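PDB 3R5T: ferric vibriobactin ABC transporter, periplasmic ferric vibriobactin-binding protein from Vibrio cholerae, which binds the ferric complex of the siderophore vibriobactin in the periplasm and probably hands it to an ABC transporter for import. Local coordinates for residues L38-P43 against L132-E137; N166-H171 against E220-L225; A178-Q183 against R212-I217. All coordinates share one frame; numbering follows the deposited sequence.

How the contacts relate
From the N terminus, first-lobe helix 31-39 leads into a turn, against which the end of helix 123-134 closes contact 1. The chain then runs through helix 137-155 into the second lobe, where strand 165-169 opens contact 2. Before that loop shuts at 220-225, contact 3 opens on strand 177-180 and closes on strand 214-217, so it is nested inside contact 2, while contact 1 stands in series with both. Contacts 2 and 3 meet through neighbouring strands of one mixed sheet, joined by probable hydrogen bonds A180 N to I167 O and S169 N to A178 O, and both reach the siderophore. Contact 1 lies about 36 Å from contact 2, centre to centre.

Contact 1 of 3, residues L38-P43 against L132-E137; sequences LAIDAP and LATGLE
One methyl group, CD1 of L136, carries most of this contact, pressing on backbone as much as on side chain: it lies 3.4 Å from A42 CA, tighter than usual for two carbons, and 3.6 Å from A42 CB. L136 can reach so far because its CG stands anti to its carbonyl carbon (chi1 -63°) and chi2 is extended. P43 meets the same methyl tip to tip, with its ring carbon CD 4.0 Å from L136 CD1. Alanine suits position 42, since its single CB lets the leucine methyl come close to the chain.

Both segments run from the end of a first-lobe helix into the turn that follows. Helix 31-39 finishes in a Schellman motif: D41, with positive phi, is the C-prime residue, its N bonds to L38 O at 3.0 Å, and A42 N bonds back to the carbonyl one residue before L38. D41's carboxylate turns to a salt bridge with R66. Helix 123-134 ends at T134, and G135, whose positive phi is easily adopted without a side chain, is the first residue out of helical geometry; L136 then takes the N-cap position of helix 137-155. I40, pointing toward the other segment, brings CD1 to 4.4 Å from L136 CB and 4.3 Å from T134 OG1, a hydroxyl hydrogen-bonded to L130 O. Strand 26-28 of the parallel sheet lies alongside, where I26 touches A42, P43 and T134.

Contact 2 of 3, residues N166-H171 against E220-L225; sequences NIVSYH and EHLTQL. With VBN ((4S,5R)-N-{3-[(2,3-dihydroxybenzoyl)amino]propyl}-2-(2,3-dihydroxyphenyl)-N-[3-({[(4S,5R)-2-(2,3-dihydroxyphenyl)-5-met hyl-4,5-dihydro-1,3-oxazol-4-yl]carbonyl}amino)propyl]-5-methyl-4,5-dihydro-1,3-oxazole-4-carboxamide), chain B.
L222 and L225 point their branches at one side of strand 165-169, where N166, V168 and Y170 receive them. V168 meets both leucines with separate methyls: CG1 lies 4.0 Å from L222 CD2, and CG2 the same distance from L225 CD1. With CG1 anti to the backbone N (chi1 174°), this beta-branched residue spreads its two methyls between the two partners. L222 also sends CD1 to the edge of the Y170 ring, in the ring plane and 3.9 Å from Y170 CD1, the two side chains crossing at about a right angle. The tyrosine's hydroxyl goes elsewhere, to D246. At the other end N166 sets ND2 against L225, 3.5 Å from L225 CB, and these two side chains cross obliquely. This is packing; the amide's polar needs are met by T230 at OD1 and by E198 at ND2, so a buried asparagine is tolerable beside leucine.

The turn bearing the leucines is held by its own bonds. E220 O accepts from both T223 N and T223 OG1, and H221 ND1 gives a nearly straight bond to Q224 OE1 (2.6 Å, 166°).

Across the strand from the leucines, S169 faces the siderophore. Its OG and NE2 of H171 both donate to the amide oxygen OAC of vibriobactin, at 2.7 and 2.9 Å, OAC lying in the plane of the imidazole. The strand thus joins a hydrophobic core to the binding pocket of this solute-binding protein. It sits inside the mixed sheet between strands 177-180 and 229-233, while I167 packs on helix 185-192 and F243 meets the Y170 ring edge-to-face.

Contact 3 of 3, residues A178-Q183 against R212-I217; sequences AVAKAQ and RDFLRI. With VBN ((4S,5R)-N-{3-[(2,3-dihydroxybenzoyl)amino]propyl}-2-(2,3-dihydroxyphenyl)-N-[3-({[(4S,5R)-2-(2,3-dihydroxyphenyl)-5-met hyl-4,5-dihydro-1,3-oxazol-4-yl]carbonyl}amino)propyl]-5-methyl-4,5-dihydro-1,3-oxazole-4-carboxamide), chain B.
F214 packs on A178 and A180 and lies between protein and siderophore. Its CB rests 3.8 Å from A178 CB, and CG stands anti to the carbonyl carbon (chi1 -77°), with vibriobactin CAL at 3.6 Å over one ring face, while A180 CA lies over the opposite face. CD1 comes 3.3 Å from A180 N; the same CAL lies over CD2, at 3.7 Å, and more distantly over CE2. At the far end CE1 and CZ bear on A180 CB, a CH-pi contact over the face, 20° off the ring normal. Alanine suits position 180 because the ring face can rest on its small CB; at 178 one methyl meets F214 CB.

The backbones form the antiparallel edge of the second lobe's mixed sheet, with strand 214-217 outermost. V179 and L215 make a hydrogen-bonded pair, V179 N to L215 O (2.9 Å) and L215 N to V179 O, and K181 N to D213 O extends the pairing.

R216 NH1 bonds F214 O and makes a salt bridge with D213 OD1, an oxygen that also takes F214 N on the same face. R216 NH2 approaches vibriobactin OAJ closely (3.2 Å), and the R216 side chain is about 4 Å from the iron(III) ion.

Contact 1 of 3, residues L38-P43 against L132-E137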
loop_
_atom_site.group_PDB
_atom_site.type_symbol
_atom_site.label_atom_id
_atom_site.label_comp_id
_atom_site.label_asym_id
_atom_site.label_seq_id
_atom_site.Cartn_x
_atom_site.Cartn_y
_atom_site.Cartn_z
ATOM N N LEU A 38 -3.933 -0.131 -11.759
ATOM C CA LEU A 38 -5.263 0.429 -12.027
ATOM C C LEU A 38 -5.312 1.960 -11.868
ATOM O O LEU A 38 -5.998 2.657 -12.629
ATOM C CB LEU A 38 -6.300 -0.248 -11.121
ATOM C CG LEU A 38 -6.536 -1.734 -11.422
ATOM C CD1 LEU A 38 -7.291 -2.420 -10.300
ATOM C CD2 LEU A 38 -7.257 -1.911 -12.752
ATOM N N ALA A 39 -4.575 2.466 -10.883
ATOM C CA ALA A 39 -4.549 3.890 -10.578
ATOM C C ALA A 39 -4.093 4.722 -11.775
ATOM O O ALA A 39 -4.623 5.801 -12.015
ATOM C CB ALA A 39 -3.628 4.144 -9.376
ATOM N N ILE A 40 -3.114 4.215 -12.520
ATOM C CA ILE A 40 -2.587 4.934 -13.681
ATOM C C ILE A 40 -3.193 4.476 -14.999
ATOM O O ILE A 40 -2.687 4.826 -16.071
ATOM C CB ILE A 40 -1.046 4.877 -13.759
ATOM C CG1 ILE A 40 -0.556 3.442 -13.998
ATOM C CG2 ILE A 40 -0.434 5.445 -12.466
ATOM C CD1 ILE A 40 0.956 3.358 -14.311
ATOM N N ASP A 41 -4.283 3.717 -14.910
ATOM C CA ASP A 41 -4.977 3.198 -16.090
ATOM C C ASP A 41 -4.083 2.356 -16.990
ATOM O O ASP A 41 -4.214 2.388 -18.212
ATOM C CB ASP A 41 -5.592 4.339 -16.902
ATOM C CG ASP A 41 -6.696 5.048 -16.165
ATOM O OD1 ASP A 41 -7.413 4.392 -15.383
ATOM O OD2 ASP A 41 -6.841 6.273 -16.359
ATOM N N ALA A 42 -3.173 1.596 -16.394
ATOM C CA ALA A 42 -2.345 0.700 -17.191
ATOM C C ALA A 42 -3.190 -0.499 -17.629
ATOM O O ALA A 42 -4.118 -0.906 -16.928
ATOM C CB ALA A 42 -1.139 0.227 -16.398
ATOM N N PRO A 43 -2.875 -1.050 -18.798
ATOM C CA PRO A 43 -3.661 -2.162 -19.345
ATOM C C PRO A 43 -3.313 -3.480 -18.676
ATOM O O PRO A 43 -2.760 -4.401 -19.292
ATOM C CB PRO A 43 -3.268 -2.168 -20.820
ATOM C CG PRO A 43 -1.890 -1.541 -20.846
ATOM C CD PRO A 43 -1.887 -0.527 -19.761
ATOM N N LEU A 132 7.093 4.531 -16.033
ATOM C CA LEU A 132 8.284 4.409 -16.879
ATOM C C LEU A 132 8.381 3.033 -17.547
ATOM O O LEU A 132 8.912 2.921 -18.648
ATOM C CB LEU A 132 9.555 4.733 -16.075
ATOM C CG LEU A 132 9.629 6.186 -15.588
ATOM C CD1 LEU A 132 10.562 6.348 -14.382
ATOM C CD2 LEU A 132 10.070 7.105 -16.718
ATOM N N ALA A 133 7.850 1.997 -16.905
ATOM C CA ALA A 133 7.867 0.669 -17.500
ATOM C C ALA A 133 6.818 0.519 -18.602
ATOM O O ALA A 133 6.971 -0.301 -19.507
ATOM C CB ALA A 133 7.660 -0.421 -16.426
ATOM N N THR A 134 5.749 1.306 -18.529
ATOM C CA THR A 134 4.594 1.074 -19.397
ATOM C C THR A 134 4.366 2.189 -20.420
ATOM O O THR A 134 3.433 2.114 -21.232
ATOM C CB THR A 134 3.317 0.924 -18.564
ATOM O OG1 THR A 134 3.146 2.090 -17.747
ATOM C CG2 THR A 134 3.415 -0.288 -17.652
ATOM N N GLY A 135 5.195 3.230 -20.375
ATOM C CA GLY A 135 5.032 4.368 -21.261
ATOM C C GLY A 135 3.827 5.199 -20.880
ATOM O O GLY A 135 3.232 5.870 -21.727
ATOM N N LEU A 136 3.481 5.171 -19.596
ATOM C CA LEU A 136 2.300 5.877 -19.125
ATOM C C LEU A 136 2.699 7.031 -18.206
ATOM O O LEU A 136 2.003 7.362 -17.245
ATOM C CB LEU A 136 1.323 4.915 -18.445
ATOM C CG LEU A 136 0.764 3.834 -19.381
ATOM C CD1 LEU A 136 -0.103 2.818 -18.621
ATOM C CD2 LEU A 136 -0.031 4.482 -20.504
ATOM N N GLU A 137 3.824 7.656 -18.524
ATOM C CA GLU A 137 4.323 8.783 -17.727
ATOM C C GLU A 137 3.318 9.937 -17.655
ATOM O O GLU A 137 3.160 10.566 -16.603
ATOM C CB GLU A 137 5.682 9.264 -18.259
ATOM C CG GLU A 137 6.748 8.166 -18.258
ATOM C CD GLU A 137 6.867 7.414 -19.592
ATOM O OE1 GLU A 137 5.902 7.413 -20.388
ATOM O OE2 GLU A 137 7.939 6.817 -19.829
#

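Contact 2 of 3, residues N166-H171 against E220-L225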
loop_
_atom_site.group_PDB
_atom_site.type_symbol
_atom_site.label_atom_id
_atom_site.label_comp_id
_atom_site.label_asym_id
_atom_site.label_seq_id
_atom_site.Cartn_x
_atom_site.Cartn_y
_atom_site.Cartn_z
ATOM N N ASN A 166 1.190 7.318 15.713
ATOM C CA ASN A 166 1.779 6.099 15.165
ATOM C C ASN A 166 0.744 5.330 14.346
ATOM O O ASN A 166 -0.446 5.614 14.418
ATOM C CB ASN A 166 2.390 5.198 16.257
ATOM C CG ASN A 166 1.482 5.009 17.434
ATOM O OD1 ASN A 166 0.309 4.659 17.283
ATOM N ND2 ASN A 166 2.021 5.237 18.639
ATOM N N ILE A 167 1.220 4.394 13.541
ATOM C CA ILE A 167 0.361 3.559 12.721
ATOM C C ILE A 167 0.690 2.120 13.041
ATOM O O ILE A 167 1.837 1.684 12.903
ATOM C CB ILE A 167 0.587 3.811 11.214
ATOM C CG1 ILE A 167 0.355 5.290 10.892
ATOM C CG2 ILE A 167 -0.337 2.918 10.386
ATOM C CD1 ILE A 167 0.811 5.678 9.478
ATOM N N VAL A 168 -0.315 1.365 13.470
ATOM C CA VAL A 168 -0.078 0.043 14.018
ATOM C C VAL A 168 -0.884 -1.020 13.281
ATOM O O VAL A 168 -2.044 -0.807 12.940
ATOM C CB VAL A 168 -0.496 0.010 15.511
ATOM C CG1 VAL A 168 -0.397 -1.403 16.092
ATOM C CG2 VAL A 168 0.326 1.001 16.335
ATOM N N SER A 169 -0.255 -2.169 13.055
ATOM C CA SER A 169 -0.949 -3.397 12.661
ATOM C C SER A 169 -1.057 -4.272 13.903
ATOM O O SER A 169 -0.070 -4.811 14.387
ATOM C CB SER A 169 -0.181 -4.112 11.555
ATOM O OG SER A 169 -0.878 -5.282 11.142
ATOM N N TYR A 170 -2.271 -4.388 14.424
ATOM C CA TYR A 170 -2.503 -5.014 15.729
ATOM C C TYR A 170 -3.067 -6.411 15.633
ATOM O O TYR A 170 -4.036 -6.649 14.908
ATOM C CB TYR A 170 -3.455 -4.135 16.536
ATOM C CG TYR A 170 -3.821 -4.651 17.907
ATOM C CD1 TYR A 170 -2.902 -4.627 18.956
ATOM C CD2 TYR A 170 -5.111 -5.105 18.183
ATOM C CE1 TYR A 170 -3.250 -5.061 20.232
ATOM C CE2 TYR A 170 -5.467 -5.548 19.464
ATOM C CZ TYR A 170 -4.534 -5.539 20.474
ATOM O OH TYR A 170 -4.895 -5.972 21.740
ATOM N N HIS A 171 -2.456 -7.323 16.377
ATOM C CA HIS A 171 -2.926 -8.706 16.447
ATOM C C HIS A 171 -3.055 -9.229 17.865
ATOM O O HIS A 171 -3.309 -10.406 18.048
ATOM C CB HIS A 171 -2.028 -9.631 15.636
ATOM C CG HIS A 171 -1.998 -9.293 14.184
ATOM N ND1 HIS A 171 -3.054 -9.554 13.340
ATOM C CD2 HIS A 171 -1.059 -8.673 13.435
ATOM C CE1 HIS A 171 -2.761 -9.118 12.127
ATOM N NE2 HIS A 171 -1.557 -8.579 12.159
ATOM N N GLU A 220 4.994 -6.817 23.547
ATOM C CA GLU A 220 5.314 -5.949 24.686
ATOM C C GLU A 220 5.792 -4.558 24.273
ATOM O O GLU A 220 5.590 -3.582 25.001
ATOM C CB GLU A 220 6.371 -6.582 25.607
ATOM C CG GLU A 220 5.865 -7.741 26.436
ATOM C CD GLU A 220 5.470 -8.917 25.580
ATOM O OE1 GLU A 220 6.173 -9.168 24.573
ATOM O OE2 GLU A 220 4.460 -9.579 25.914
ATOM N N HIS A 221 6.456 -4.456 23.127
ATOM C CA HIS A 221 6.957 -3.150 22.689
ATOM C C HIS A 221 5.847 -2.137 22.406
ATOM O O HIS A 221 6.106 -0.926 22.408
ATOM C CB HIS A 221 7.875 -3.276 21.468
ATOM C CG HIS A 221 9.197 -3.919 21.760
ATOM N ND1 HIS A 221 10.120 -3.376 22.627
ATOM C CD2 HIS A 221 9.758 -5.054 21.278
ATOM C CE1 HIS A 221 11.189 -4.154 22.675
ATOM N NE2 HIS A 221 10.993 -5.181 21.866
ATOM N N LEU A 222 4.637 -2.615 22.119
ATOM C CA LEU A 222 3.507 -1.707 21.926
ATOM C C LEU A 222 3.306 -0.788 23.121
ATOM O O LEU A 222 2.889 0.366 22.961
ATOM C CB LEU A 222 2.207 -2.478 21.658
ATOM C CG LEU A 222 2.039 -3.183 20.305
ATOM C CD1 LEU A 222 0.714 -3.922 20.303
ATOM C CD2 LEU A 222 2.117 -2.193 19.134
ATOM N N THR A 223 3.618 -1.279 24.317
ATOM C CA THR A 223 3.458 -0.458 25.517
ATOM C C THR A 223 4.405 0.734 25.546
ATOM O O THR A 223 4.203 1.649 26.327
ATOM C CB THR A 223 3.685 -1.248 26.818
ATOM O OG1 THR A 223 5.059 -1.652 26.905
ATOM C CG2 THR A 223 2.768 -2.467 26.894
ATOM N N GLN A 224 5.430 0.713 24.691
ATOM C CA GLN A 224 6.458 1.754 24.695
ATOM C C GLN A 224 6.189 2.872 23.697
ATOM O O GLN A 224 6.943 3.850 23.648
ATOM C CB GLN A 224 7.833 1.131 24.447
ATOM C CG GLN A 224 8.213 0.111 25.523
ATOM C CD GLN A 224 9.521 -0.612 25.228
ATOM O OE1 GLN A 224 9.623 -1.365 24.269
ATOM N NE2 GLN A 224 10.523 -0.396 26.078
ATOM N N LEU A 225 5.113 2.748 22.923
ATOM C CA LEU A 225 4.773 3.790 21.950
ATOM C C LEU A 225 4.395 5.097 22.655
ATOM O O LEU A 225 3.679 5.094 23.658
ATOM C CB LEU A 225 3.654 3.308 21.018
ATOM C CG LEU A 225 4.053 2.152 20.104
ATOM C CD1 LEU A 225 2.828 1.540 19.427
ATOM C CD2 LEU A 225 5.052 2.630 19.069
HETATM C C VBN B . 1.127 -11.978 7.520
HETATM N N VBN B . 2.160 -11.451 5.267
HETATM O O VBN B . 2.132 -11.747 8.106
HETATM C CA VBN B . 1.108 -12.128 6.005
HETATM C CB VBN B . 1.288 -13.611 5.504
HETATM C CAB VBN B . -5.761 -8.921 3.350
HETATM O OAC VBN B . 0.591 -7.450 10.644
HETATM O OAD VBN B . -3.313 -12.512 4.796
HETATM O OAF VBN B . 2.396 -7.253 4.905
HETATM O OAG VBN B . 6.655 -9.040 4.079
HETATM O OAH VBN B . 2.400 -9.356 2.709
HETATM O OAI VBN B . 1.527 -8.895 6.811
HETATM O OAJ VBN B . 4.151 -9.700 4.913
HETATM O OAK VBN B . 0.107 -9.672 4.129
HETATM C CAL VBN B . 2.075 -4.829 7.735
HETATM C CAM VBN B . 6.651 -12.749 3.719
HETATM C CAN VBN B . -0.153 -9.286 0.008
HETATM C CAO VBN B . 2.354 -5.337 6.422
HETATM C CAP VBN B . 7.098 -11.397 3.676
HETATM C CAQ VBN B . 1.130 -9.214 0.645
HETATM C CAR VBN B . 1.607 -5.710 8.778
HETATM C CAS VBN B . 5.364 -13.063 4.180
HETATM C CAT VBN B . -1.326 -9.520 0.770
HETATM C CAU VBN B . -0.259 -11.216 10.531
HETATM C CAV VBN B . -2.593 -12.692 8.394
HETATM C CAW VBN B . 0.926 -10.243 10.653
HETATM C CAX VBN B . -3.915 -12.793 7.598
HETATM C CAY VBN B . 0.002 -12.476 9.703
HETATM C CAZ VBN B . -1.320 -12.674 7.532
HETATM N NBB VBN B . 1.174 -9.365 9.512
HETATM N NBC VBN B . -4.131 -11.591 6.793
HETATM N NBD VBN B . -2.501 -9.659 4.337
HETATM O OBF VBN B . -3.682 -9.924 2.330
HETATM C CBG VBN B . 0.988 -7.938 9.645
HETATM C CBH VBN B . -3.756 -11.563 5.377
HETATM C CBJ VBN B . 3.248 -12.393 5.236
HETATM C CBK VBN B . 2.163 -6.724 6.156
HETATM C CBL VBN B . 6.248 -10.361 4.105
HETATM C CBM VBN B . 1.195 -9.375 2.027
HETATM C CBN VBN B . 1.727 -7.563 7.140
HETATM C CBO VBN B . 5.027 -10.674 4.542
HETATM C CBP VBN B . 0.059 -9.601 2.756
HETATM C CBQ VBN B . 1.436 -7.028 8.507
HETATM C CBR VBN B . 4.557 -12.068 4.561
HETATM C CBS VBN B . -1.254 -9.654 2.106
HETATM C CBU VBN B . -4.719 -10.024 3.399
HETATM C CBW VBN B . -2.439 -10.018 2.955
HETATM C CBX VBN B . -3.816 -10.189 4.721
HETATM N NBY VBN B . -0.089 -12.322 8.247
HETATM O OG1 VBN B . 2.753 -13.715 5.228
HETATM C CG2 VBN B . 0.318 -14.145 4.462
#

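Contact 3 of 3, residues A178-Q183 against R212-I217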
loop_
_atom_site.group_PDB
_atom_site.type_symbol
_atom_site.label_atom_id
_atom_site.label_comp_id
_atom_site.label_asym_id
_atom_site.label_seq_id
_atom_site.Cartn_x
_atom_site.Cartn_y
_atom_site.Cartn_z
ATOM N N ALA A 178 2.995 -5.067 14.592
ATOM C CA ALA A 178 3.855 -4.267 13.716
ATOM C C ALA A 178 3.523 -2.790 13.747
ATOM O O ALA A 178 2.382 -2.405 14.019
ATOM C CB ALA A 178 3.831 -4.799 12.283
ATOM N N VAL A 179 4.535 -1.964 13.473
ATOM C CA VAL A 179 4.375 -0.518 13.522
ATOM C C VAL A 179 4.988 0.126 12.274
ATOM O O VAL A 179 6.126 -0.169 11.904
ATOM C CB VAL A 179 5.045 0.063 14.787
ATOM C CG1 VAL A 179 4.870 1.580 14.847
ATOM C CG2 VAL A 179 4.499 -0.600 16.064
ATOM N N ALA A 180 4.248 1.031 11.648
ATOM C CA ALA A 180 4.722 1.641 10.396
ATOM C C ALA A 180 6.020 2.430 10.533
ATOM O O ALA A 180 6.227 3.155 11.511
ATOM C CB ALA A 180 3.632 2.549 9.748
ATOM N N LYS A 181 6.872 2.299 9.519
ATOM C CA LYS A 181 8.155 2.996 9.456
ATOM C C LYS A 181 8.050 4.200 8.531
ATOM O O LYS A 181 7.129 4.288 7.713
ATOM C CB LYS A 181 9.256 2.033 8.990
ATOM C CG LYS A 181 9.544 0.925 10.006
ATOM C CD LYS A 181 10.476 -0.146 9.459
ATOM C CE LYS A 181 11.744 0.455 8.903
ATOM N NZ LYS A 181 12.755 -0.608 8.661
ATOM N N ALA A 182 8.993 5.134 8.676
ATOM C CA ALA A 182 8.940 6.420 7.971
ATOM C C ALA A 182 8.795 6.328 6.459
ATOM O O ALA A 182 8.117 7.150 5.865
ATOM C CB ALA A 182 10.168 7.249 8.335
ATOM N N GLN A 183 9.435 5.349 5.842
ATOM C CA GLN A 183 9.403 5.235 4.382
ATOM C C GLN A 183 8.166 4.509 3.857
ATOM O O GLN A 183 7.966 4.397 2.644
ATOM C CB GLN A 183 10.663 4.526 3.879
ATOM C CG GLN A 183 11.945 5.256 4.242
ATOM C CD GLN A 183 13.152 4.346 4.274
ATOM O OE1 GLN A 183 14.117 4.599 5.005
ATOM N NE2 GLN A 183 13.109 3.277 3.488
ATOM N N ARG A 212 10.962 -3.029 5.487
ATOM C CA ARG A 212 11.107 -1.587 5.320
ATOM C C ARG A 212 9.792 -0.836 5.528
ATOM O O ARG A 212 9.808 0.385 5.751
ATOM C CB ARG A 212 11.693 -1.295 3.941
ATOM C CG ARG A 212 13.130 -1.784 3.823
ATOM C CD ARG A 212 13.689 -1.668 2.408
ATOM N NE ARG A 212 13.147 -2.690 1.516
ATOM C CZ ARG A 212 13.509 -3.971 1.536
ATOM N NH1 ARG A 212 14.408 -4.399 2.410
ATOM N NH2 ARG A 212 12.972 -4.826 0.680
ATOM N N ASP A 213 8.672 -1.556 5.459
ATOM C CA ASP A 213 7.345 -0.942 5.561
ATOM C C ASP A 213 6.850 -0.815 7.005
ATOM O O ASP A 213 6.613 0.298 7.503
ATOM C CB ASP A 213 6.307 -1.669 4.655
ATOM C CG ASP A 213 6.159 -3.184 4.930
ATOM O OD1 ASP A 213 7.067 -3.826 5.494
ATOM O OD2 ASP A 213 5.111 -3.734 4.531
ATOM N N PHE A 214 6.697 -1.963 7.662
ATOM C CA PHE A 214 6.337 -1.996 9.073
ATOM C C PHE A 214 7.396 -2.777 9.822
ATOM O O PHE A 214 7.812 -3.852 9.374
ATOM C CB PHE A 214 4.980 -2.694 9.284
ATOM C CG PHE A 214 3.778 -1.843 8.933
ATOM C CD1 PHE A 214 2.900 -1.419 9.916
ATOM C CD2 PHE A 214 3.533 -1.473 7.620
ATOM C CE1 PHE A 214 1.789 -0.645 9.585
ATOM C CE2 PHE A 214 2.427 -0.692 7.291
ATOM C CZ PHE A 214 1.568 -0.269 8.284
ATOM N N LEU A 215 7.802 -2.264 10.980
ATOM C CA LEU A 215 8.721 -2.982 11.849
ATOM C C LEU A 215 7.892 -4.022 12.587
ATOM O O LEU A 215 6.924 -3.671 13.280
ATOM C CB LEU A 215 9.380 -2.038 12.870
ATOM C CG LEU A 215 10.535 -2.651 13.670
ATOM C CD1 LEU A 215 11.709 -2.944 12.765
ATOM C CD2 LEU A 215 10.988 -1.713 14.775
ATOM N N ARG A 216 8.258 -5.297 12.439
ATOM C CA ARG A 216 7.623 -6.366 13.193
ATOM C C ARG A 216 8.272 -6.438 14.570
ATOM O O ARG A 216 9.501 -6.447 14.678
ATOM C CB ARG A 216 7.760 -7.693 12.450
ATOM C CG ARG A 216 6.679 -7.939 11.425
ATOM C CD ARG A 216 6.655 -6.924 10.314
ATOM N NE ARG A 216 5.946 -7.498 9.174
ATOM C CZ ARG A 216 5.850 -6.936 7.979
ATOM N NH1 ARG A 216 6.372 -5.735 7.748
ATOM N NH2 ARG A 216 5.185 -7.572 7.017
ATOM N N ILE A 217 7.447 -6.491 15.620
ATOM C CA ILE A 217 7.941 -6.368 16.991
ATOM C C ILE A 217 7.221 -7.333 17.953
ATOM O O ILE A 217 6.056 -7.667 17.744
ATOM C CB ILE A 217 7.771 -4.907 17.513
ATOM C CG1 ILE A 217 6.283 -4.561 17.642
ATOM C CG2 ILE A 217 8.508 -3.903 16.604
ATOM C CD1 ILE A 217 6.000 -3.217 18.271
HETATM C C VBN B . 1.127 -11.978 7.520
HETATM N N VBN B . 2.160 -11.451 5.267
HETATM O O VBN B . 2.132 -11.747 8.106
HETATM C CA VBN B . 1.108 -12.128 6.005
HETATM C CB VBN B . 1.288 -13.611 5.504
HETATM C CAB VBN B . -5.761 -8.921 3.350
HETATM O OAC VBN B . 0.591 -7.450 10.644
HETATM O OAD VBN B . -3.313 -12.512 4.796
HETATM O OAF VBN B . 2.396 -7.253 4.905
HETATM O OAG VBN B . 6.655 -9.040 4.079
HETATM O OAH VBN B . 2.400 -9.356 2.709
HETATM O OAI VBN B . 1.527 -8.895 6.811
HETATM O OAJ VBN B . 4.151 -9.700 4.913
HETATM O OAK VBN B . 0.107 -9.672 4.129
HETATM C CAL VBN B . 2.075 -4.829 7.735
HETATM C CAM VBN B . 6.651 -12.749 3.719
HETATM C CAN VBN B . -0.153 -9.286 0.008
HETATM C CAO VBN B . 2.354 -5.337 6.422
HETATM C CAP VBN B . 7.098 -11.397 3.676
HETATM C CAQ VBN B . 1.130 -9.214 0.645
HETATM C CAR VBN B . 1.607 -5.710 8.778
HETATM C CAS VBN B . 5.364 -13.063 4.180
HETATM C CAT VBN B . -1.326 -9.520 0.770
HETATM C CAU VBN B . -0.259 -11.216 10.531
HETATM C CAV VBN B . -2.593 -12.692 8.394
HETATM C CAW VBN B . 0.926 -10.243 10.653
HETATM C CAX VBN B . -3.915 -12.793 7.598
HETATM C CAY VBN B . 0.002 -12.476 9.703
HETATM C CAZ VBN B . -1.320 -12.674 7.532
HETATM N NBB VBN B . 1.174 -9.365 9.512
HETATM N NBC VBN B . -4.131 -11.591 6.793
HETATM N NBD VBN B . -2.501 -9.659 4.337
HETATM O OBF VBN B . -3.682 -9.924 2.330
HETATM C CBG VBN B . 0.988 -7.938 9.645
HETATM C CBH VBN B . -3.756 -11.563 5.377
HETATM C CBJ VBN B . 3.248 -12.393 5.236
HETATM C CBK VBN B . 2.163 -6.724 6.156
HETATM C CBL VBN B . 6.248 -10.361 4.105
HETATM C CBM VBN B . 1.195 -9.375 2.027
HETATM C CBN VBN B . 1.727 -7.563 7.140
HETATM C CBO VBN B . 5.027 -10.674 4.542
HETATM C CBP VBN B . 0.059 -9.601 2.756
HETATM C CBQ VBN B . 1.436 -7.028 8.507
HETATM C CBR VBN B . 4.557 -12.068 4.561
HETATM C CBS VBN B . -1.254 -9.654 2.106
HETATM C CBU VBN B . -4.719 -10.024 3.399
HETATM C CBW VBN B . -2.439 -10.018 2.955
HETATM C CBX VBN B . -3.816 -10.189 4.721
HETATM N NBY VBN B . -0.089 -12.322 8.247
HETATM O OG1 VBN B . 2.753 -13.715 5.228
HETATM C CG2 VBN B . 0.318 -14.145 4.462
#